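Local coordinates for protein coatomer subunit delta (Saccharomyces cerevisiae, PDB 5FJZ) that forms part of the coatomer (COPI) vesicle coat, which is probably required for retrograde Golgi-to-ER transport of dilysine-tagged cargo, and through its mu-homology domain binds tryptophan-based motifs of Dsl1, at residues A[218-231]-A[256-270]. Residues are numbered along the deposited sequence; the frame is centred on the assembly and turned at random. Where two conformers were deposited one is given.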
loop_
_atom_site.group_PDB
_atom_site.type_symbol
_atom_site.label_atom_id
_atom_site.label_comp_id
_atom_site.label_asym_id
_atom_site.label_seq_id
_atom_site.Cartn_x
_atom_site.Cartn_y
_atom_site.Cartn_z
ATOM N N TYR A 218 -17.023 14.384 10.460
ATOM C CA TYR A 218 -16.136 13.423 11.094
ATOM C C TYR A 218 -15.664 12.340 10.087
ATOM O O TYR A 218 -16.363 12.105 9.102
ATOM C CB TYR A 218 -16.855 12.755 12.268
ATOM C CG TYR A 218 -17.149 13.696 13.369
ATOM C CD1 TYR A 218 -16.238 13.969 14.351
ATOM C CD2 TYR A 218 -18.411 14.282 13.464
ATOM C CE1 TYR A 218 -16.538 14.898 15.367
ATOM C CE2 TYR A 218 -18.705 15.226 14.425
ATOM C CZ TYR A 218 -17.777 15.527 15.372
ATOM O OH TYR A 218 -18.098 16.431 16.365
ATOM N N PRO A 219 -14.471 11.728 10.267
ATOM C CA PRO A 219 -13.444 11.957 11.312
ATOM C C PRO A 219 -12.702 13.303 11.196
ATOM O O PRO A 219 -12.326 13.766 10.111
ATOM C CB PRO A 219 -12.549 10.758 11.162
ATOM C CG PRO A 219 -12.649 10.334 9.681
ATOM C CD PRO A 219 -14.000 10.783 9.205
ATOM N N MET A 220 -12.477 13.961 12.310
ATOM C CA MET A 220 -11.591 15.101 12.344
ATOM C C MET A 220 -10.185 14.603 12.716
ATOM O O MET A 220 -10.018 13.867 13.688
ATOM C CB MET A 220 -12.064 16.113 13.414
ATOM C CG MET A 220 -13.464 16.644 13.178
ATOM S SD MET A 220 -13.978 17.865 14.410
ATOM C CE MET A 220 -15.649 18.198 13.837
ATOM N N THR A 221 -9.181 15.053 11.980
ATOM C CA THR A 221 -7.841 14.574 12.153
ATOM C C THR A 221 -6.976 15.678 12.681
ATOM O O THR A 221 -7.107 16.858 12.284
ATOM C CB THR A 221 -7.263 14.084 10.818
ATOM O OG1 THR A 221 -8.010 12.960 10.385
ATOM C CG2 THR A 221 -5.842 13.653 10.961
ATOM N N VAL A 222 -6.045 15.334 13.525
ATOM C CA VAL A 222 -5.042 16.283 14.001
ATOM C C VAL A 222 -3.617 15.853 13.567
ATOM O O VAL A 222 -3.305 14.633 13.560
ATOM C CB VAL A 222 -5.088 16.482 15.508
ATOM C CG1 VAL A 222 -4.756 15.216 16.243
ATOM C CG2 VAL A 222 -4.088 17.535 15.935
ATOM N N SER A 223 -2.810 16.846 13.224
ATOM C CA SER A 223 -1.447 16.626 12.760
ATOM C C SER A 223 -0.493 17.510 13.549
ATOM O O SER A 223 -0.676 18.752 13.581
ATOM C CB SER A 223 -1.405 16.969 11.253
ATOM O OG SER A 223 -0.110 16.748 10.697
ATOM N N PHE A 224 0.523 16.887 14.155
ATOM C CA PHE A 224 1.555 17.559 14.882
ATOM C C PHE A 224 2.847 16.758 14.898
ATOM O O PHE A 224 2.880 15.563 14.585
ATOM C CB PHE A 224 1.130 17.852 16.321
ATOM C CG PHE A 224 0.800 16.595 17.158
ATOM C CD1 PHE A 224 1.806 15.777 17.692
ATOM C CD2 PHE A 224 -0.530 16.206 17.336
ATOM C CE1 PHE A 224 1.503 14.684 18.458
ATOM C CE2 PHE A 224 -0.827 15.066 18.093
ATOM C CZ PHE A 224 0.189 14.327 18.646
ATOM N N GLN A 225 3.932 17.461 15.142
ATOM C CA GLN A 225 5.262 16.882 15.086
ATOM C C GLN A 225 6.153 17.776 15.897
ATOM O O GLN A 225 6.207 18.974 15.651
ATOM C CB GLN A 225 5.732 16.776 13.612
ATOM C CG GLN A 225 7.082 16.073 13.346
ATOM C CD GLN A 225 7.457 15.880 11.872
ATOM O OE1 GLN A 225 8.605 15.583 11.577
ATOM N NE2 GLN A 225 6.498 16.034 10.950
ATOM N N GLU A 226 6.960 17.205 16.763
ATOM C CA GLU A 226 8.052 17.971 17.390
ATOM C C GLU A 226 9.357 17.196 17.469
ATOM O O GLU A 226 9.329 15.987 17.542
ATOM C CB GLU A 226 7.614 18.412 18.819
ATOM C CG GLU A 226 7.440 17.256 19.814
ATOM C CD GLU A 226 7.927 17.557 21.230
ATOM O OE1 GLU A 226 7.833 18.739 21.642
ATOM O OE2 GLU A 226 8.360 16.613 21.953
ATOM N N SER A 227 10.502 17.890 17.429
ATOM C CA SER A 227 11.804 17.229 17.582
ATOM C C SER A 227 12.801 18.096 18.348
ATOM O O SER A 227 12.691 19.341 18.337
ATOM C CB SER A 227 12.374 16.866 16.239
ATOM O OG SER A 227 12.471 18.015 15.438
ATOM N N THR A 228 13.759 17.451 18.983
ATOM C CA THR A 228 14.806 18.138 19.780
ATOM C C THR A 228 16.171 17.493 19.444
ATOM O O THR A 228 16.262 16.303 19.416
ATOM C CB THR A 228 14.463 18.223 21.291
ATOM O OG1 THR A 228 15.624 17.970 22.076
ATOM C CG2 THR A 228 13.337 17.258 21.744
ATOM N N ARG A 229 17.188 18.303 19.168
ATOM C CA ARG A 229 18.558 17.820 19.059
ATOM C C ARG A 229 19.291 18.142 20.342
ATOM O O ARG A 229 19.442 19.325 20.664
ATOM C CB ARG A 229 19.257 18.447 17.850
ATOM C CG ARG A 229 20.658 17.908 17.650
ATOM C CD ARG A 229 21.093 18.225 16.242
ATOM N NE ARG A 229 22.403 17.653 16.001
ATOM C CZ ARG A 229 22.856 17.237 14.833
ATOM N NH1 ARG A 229 22.133 17.373 13.738
ATOM N NH2 ARG A 229 24.057 16.707 14.771
ATOM N N ASP A 230 19.718 17.116 21.081
ATOM C CA ASP A 230 20.402 17.254 22.374
ATOM C C ASP A 230 20.878 15.854 22.756
ATOM O O ASP A 230 20.070 14.940 22.850
ATOM C CB ASP A 230 19.432 17.819 23.424
ATOM C CG ASP A 230 20.026 17.913 24.888
ATOM O OD1 ASP A 230 21.128 17.405 25.238
ATOM O OD2 ASP A 230 19.313 18.477 25.721
ATOM N N LYS A 231 22.185 15.692 23.032
ATOM C CA LYS A 231 22.731 14.422 23.519
ATOM C C LYS A 231 21.944 13.750 24.610
ATOM O O LYS A 231 21.922 12.504 24.737
ATOM C CB LYS A 231 24.146 14.622 24.101
ATOM C CG LYS A 231 25.251 14.577 23.091
ATOM C CD LYS A 231 26.559 15.053 23.737
ATOM C CE LYS A 231 27.719 14.100 23.570
ATOM N NZ LYS A 231 27.731 12.972 24.539
ATOM N N TYR A 256 29.103 11.906 19.871
ATOM C CA TYR A 256 27.829 11.580 19.181
ATOM C C TYR A 256 26.797 12.669 19.489
ATOM O O TYR A 256 27.009 13.512 20.354
ATOM C CB TYR A 256 27.312 10.236 19.582
ATOM C CG TYR A 256 26.882 10.164 21.034
ATOM C CD1 TYR A 256 27.823 9.914 22.041
ATOM C CD2 TYR A 256 25.545 10.300 21.399
ATOM C CE1 TYR A 256 27.456 9.841 23.373
ATOM C CE2 TYR A 256 25.166 10.248 22.723
ATOM C CZ TYR A 256 26.114 9.990 23.698
ATOM O OH TYR A 256 25.742 9.934 24.981
ATOM N N ASP A 257 25.705 12.671 18.726
ATOM C CA ASP A 257 24.566 13.533 18.978
ATOM C C ASP A 257 23.298 12.708 18.889
ATOM O O ASP A 257 23.303 11.591 18.309
ATOM C CB ASP A 257 24.539 14.577 17.880
ATOM C CG ASP A 257 24.866 15.979 18.348
ATOM O OD1 ASP A 257 25.949 16.145 18.915
ATOM O OD2 ASP A 257 24.072 16.931 18.122
ATOM N N VAL A 258 22.204 13.249 19.415
ATOM C CA VAL A 258 20.925 12.565 19.495
ATOM C C VAL A 258 19.850 13.574 19.090
ATOM O O VAL A 258 19.893 14.738 19.547
ATOM C CB VAL A 258 20.655 12.096 20.903
ATOM C CG1 VAL A 258 19.264 11.459 21.059
ATOM C CG2 VAL A 258 21.726 11.084 21.372
ATOM N N ILE A 259 18.944 13.115 18.228
ATOM C CA ILE A 259 17.702 13.777 17.934
ATOM C C ILE A 259 16.550 12.934 18.443
ATOM O O ILE A 259 16.499 11.725 18.133
ATOM C CB ILE A 259 17.570 13.995 16.447
ATOM C CG1 ILE A 259 18.614 14.970 15.979
ATOM C CG2 ILE A 259 16.124 14.454 16.075
ATOM C CD1 ILE A 259 18.743 15.083 14.493
ATOM N N THR A 260 15.609 13.509 19.230
ATOM C CA THR A 260 14.337 12.847 19.530
ATOM C C THR A 260 13.166 13.495 18.821
ATOM O O THR A 260 13.203 14.714 18.543
ATOM C CB THR A 260 13.933 12.812 20.985
ATOM O OG1 THR A 260 13.866 14.165 21.463
ATOM C CG2 THR A 260 14.921 12.040 21.788
ATOM N N SER A 261 12.191 12.695 18.429
ATOM C CA SER A 261 10.951 13.213 17.712
ATOM C C SER A 261 9.696 12.462 18.114
ATOM O O SER A 261 9.749 11.281 18.543
ATOM C CB SER A 261 11.048 13.201 16.185
ATOM O OG SER A 261 11.480 11.933 15.737
ATOM N N LEU A 262 8.548 13.149 17.975
ATOM C CA LEU A 262 7.196 12.591 18.176
ATOM C C LEU A 262 6.281 13.214 17.144
ATOM O O LEU A 262 6.394 14.443 16.897
ATOM C CB LEU A 262 6.657 12.919 19.552
ATOM C CG LEU A 262 5.262 12.386 19.884
ATOM C CD1 LEU A 262 5.237 10.893 20.051
ATOM C CD2 LEU A 262 4.768 13.071 21.163
ATOM N N LYS A 263 5.596 12.361 16.393
ATOM C CA LYS A 263 4.787 12.685 15.246
ATOM C C LYS A 263 3.459 11.955 15.465
ATOM O O LYS A 263 3.425 10.758 15.831
ATOM C CB LYS A 263 5.460 12.217 13.948
ATOM C CG LYS A 263 4.773 12.556 12.640
ATOM C CD LYS A 263 5.557 12.155 11.367
ATOM C CE LYS A 263 4.775 12.392 10.123
ATOM N NZ LYS A 263 5.345 13.504 9.350
ATOM N N SER A 264 2.352 12.663 15.235
ATOM C CA SER A 264 1.054 11.986 15.048
ATOM C C SER A 264 0.986 11.208 13.732
ATOM O O SER A 264 1.627 11.524 12.760
ATOM C CB SER A 264 -0.105 12.985 15.101
ATOM O OG SER A 264 0.033 13.961 14.039
ATOM N N ASP A 265 0.216 10.151 13.702
ATOM C CA ASP A 265 -0.155 9.463 12.427
ATOM C C ASP A 265 -1.695 9.417 12.363
ATOM O O ASP A 265 -2.326 10.412 12.009
ATOM C CB ASP A 265 0.565 8.124 12.357
ATOM C CG ASP A 265 0.264 7.365 11.037
ATOM O OD1 ASP A 265 -0.319 7.970 10.138
ATOM O OD2 ASP A 265 0.490 6.155 10.968
ATOM N N GLU A 266 -2.334 8.348 12.768
ATOM C CA GLU A 266 -3.786 8.256 12.728
ATOM C C GLU A 266 -4.375 8.747 14.071
ATOM O O GLU A 266 -4.473 7.993 14.977
ATOM C CB GLU A 266 -4.233 6.830 12.425
ATOM C CG GLU A 266 -3.812 6.370 11.011
ATOM C CD GLU A 266 -4.219 4.923 10.637
ATOM O OE1 GLU A 266 -4.766 4.157 11.474
ATOM O OE2 GLU A 266 -3.911 4.511 9.500
ATOM N N TYR A 267 -4.626 10.052 14.141
ATOM C CA TYR A 267 -4.841 10.746 15.363
ATOM C C TYR A 267 -6.141 11.493 15.114
ATOM O O TYR A 267 -6.154 12.571 14.479
ATOM C CB TYR A 267 -3.741 11.657 15.736
ATOM C CG TYR A 267 -3.564 11.892 17.229
ATOM C CD1 TYR A 267 -4.421 12.766 17.913
ATOM C CD2 TYR A 267 -2.478 11.385 17.920
ATOM C CE1 TYR A 267 -4.212 13.068 19.249
ATOM C CE2 TYR A 267 -2.262 11.681 19.261
ATOM C CZ TYR A 267 -3.165 12.473 19.938
ATOM O OH TYR A 267 -2.975 12.763 21.294
ATOM N N LEU A 268 -7.227 10.898 15.569
ATOM C CA LEU A 268 -8.526 11.398 15.188
ATOM C C LEU A 268 -9.747 11.281 16.145
ATOM O O LEU A 268 -9.763 10.476 16.991
ATOM C CB LEU A 268 -8.925 10.760 13.864
ATOM C CG LEU A 268 -9.506 9.379 13.618
ATOM C CD1 LEU A 268 -8.701 8.760 12.476
ATOM C CD2 LEU A 268 -9.549 8.428 14.756
ATOM N N VAL A 269 -10.762 12.074 15.838
ATOM C CA VAL A 269 -12.058 12.018 16.499
ATOM C C VAL A 269 -13.112 11.614 15.526
ATOM O O VAL A 269 -13.271 12.144 14.435
ATOM C CB VAL A 269 -12.317 13.140 17.535
ATOM C CG1 VAL A 269 -11.328 14.248 17.484
ATOM C CG2 VAL A 269 -13.780 13.565 17.643
ATOM N N GLN A 270 -13.890 10.657 15.943
ATOM C CA GLN A 270 -14.775 9.961 15.076
ATOM C C GLN A 270 -16.138 9.745 15.732
ATOM O O GLN A 270 -17.177 9.893 15.097
ATOM C CB GLN A 270 -14.091 8.620 14.827
ATOM C CG GLN A 270 -14.736 7.647 13.918
ATOM C CD GLN A 270 -13.740 7.196 12.888
ATOM O OE1 GLN A 270 -12.758 6.520 13.189
ATOM N NE2 GLN A 270 -13.941 7.648 11.677
ATOM O OXT GLN A 270 -16.139 9.266 16.872
HETATM O O HOH W 1 -1.597 12.960 12.244
HETATM O O HOH W 2 2.157 14.419 11.742
HETATM O O HOH W 3 23.566 10.841 25.973
#
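The last two long strands of the mu-homology domain pair here in antiparallel fashion along an elongated beta sheet, between strand 15-27 on one flank and strand 155-159 on the other. The pairing is interrupted midway, where the chain turns a corner at Asp265 and Glu266, and the register shifts by one residue. Glu226 with Leu262 and Thr228 with Thr260 are hydrogen-bonded pairs on one side of the break; Met220 with Val269 is one on the other. At the break, Ser264 takes over with its side chain. Phe224 N donates to Ser264 OG at 3.0 Å, and Ser264 N donates back to Phe224 O. The Ser264 torsion (chi1 61°) turns OG to the Phe224 N-H, while Ser264 CB itself lies over the centre of the Phe224 ring, a CH-pi contact 3.8 Å from the centroid. The CE2-CZ edge of Phe224 in turn meets the face of Tyr267 in a T-shaped stack, centroids 5.1 Å apart and planes at 78°. Tyr267 OH is hydrogen-bonded to Leu123 O. Water 1 accepts from Ser264 OG at 2.6 Å and donates to Val222 O and Asp265 O. Near the start of strand 257-264, Arg229 reaches Asp257 with an extended chain. Its NE donates to Asp257 OD2 at 2.8 Å in a salt bridge. OD2 lies in the guanidinium plane, but is met on its anti side and 27° out of the carboxylate plane. Arg229 NH1 is hydrogen-bonded to the backbone Glu11 O. Beyond it, Lys231 NZ lies off-centre over the Tyr256 ring, 3.8 Å from the centroid, in a cation-pi contact. The Ser264 hydroxyl thus does two jobs, accepting from Phe224 N and donating to water, so polar backbone atoms keep partners where the strands part.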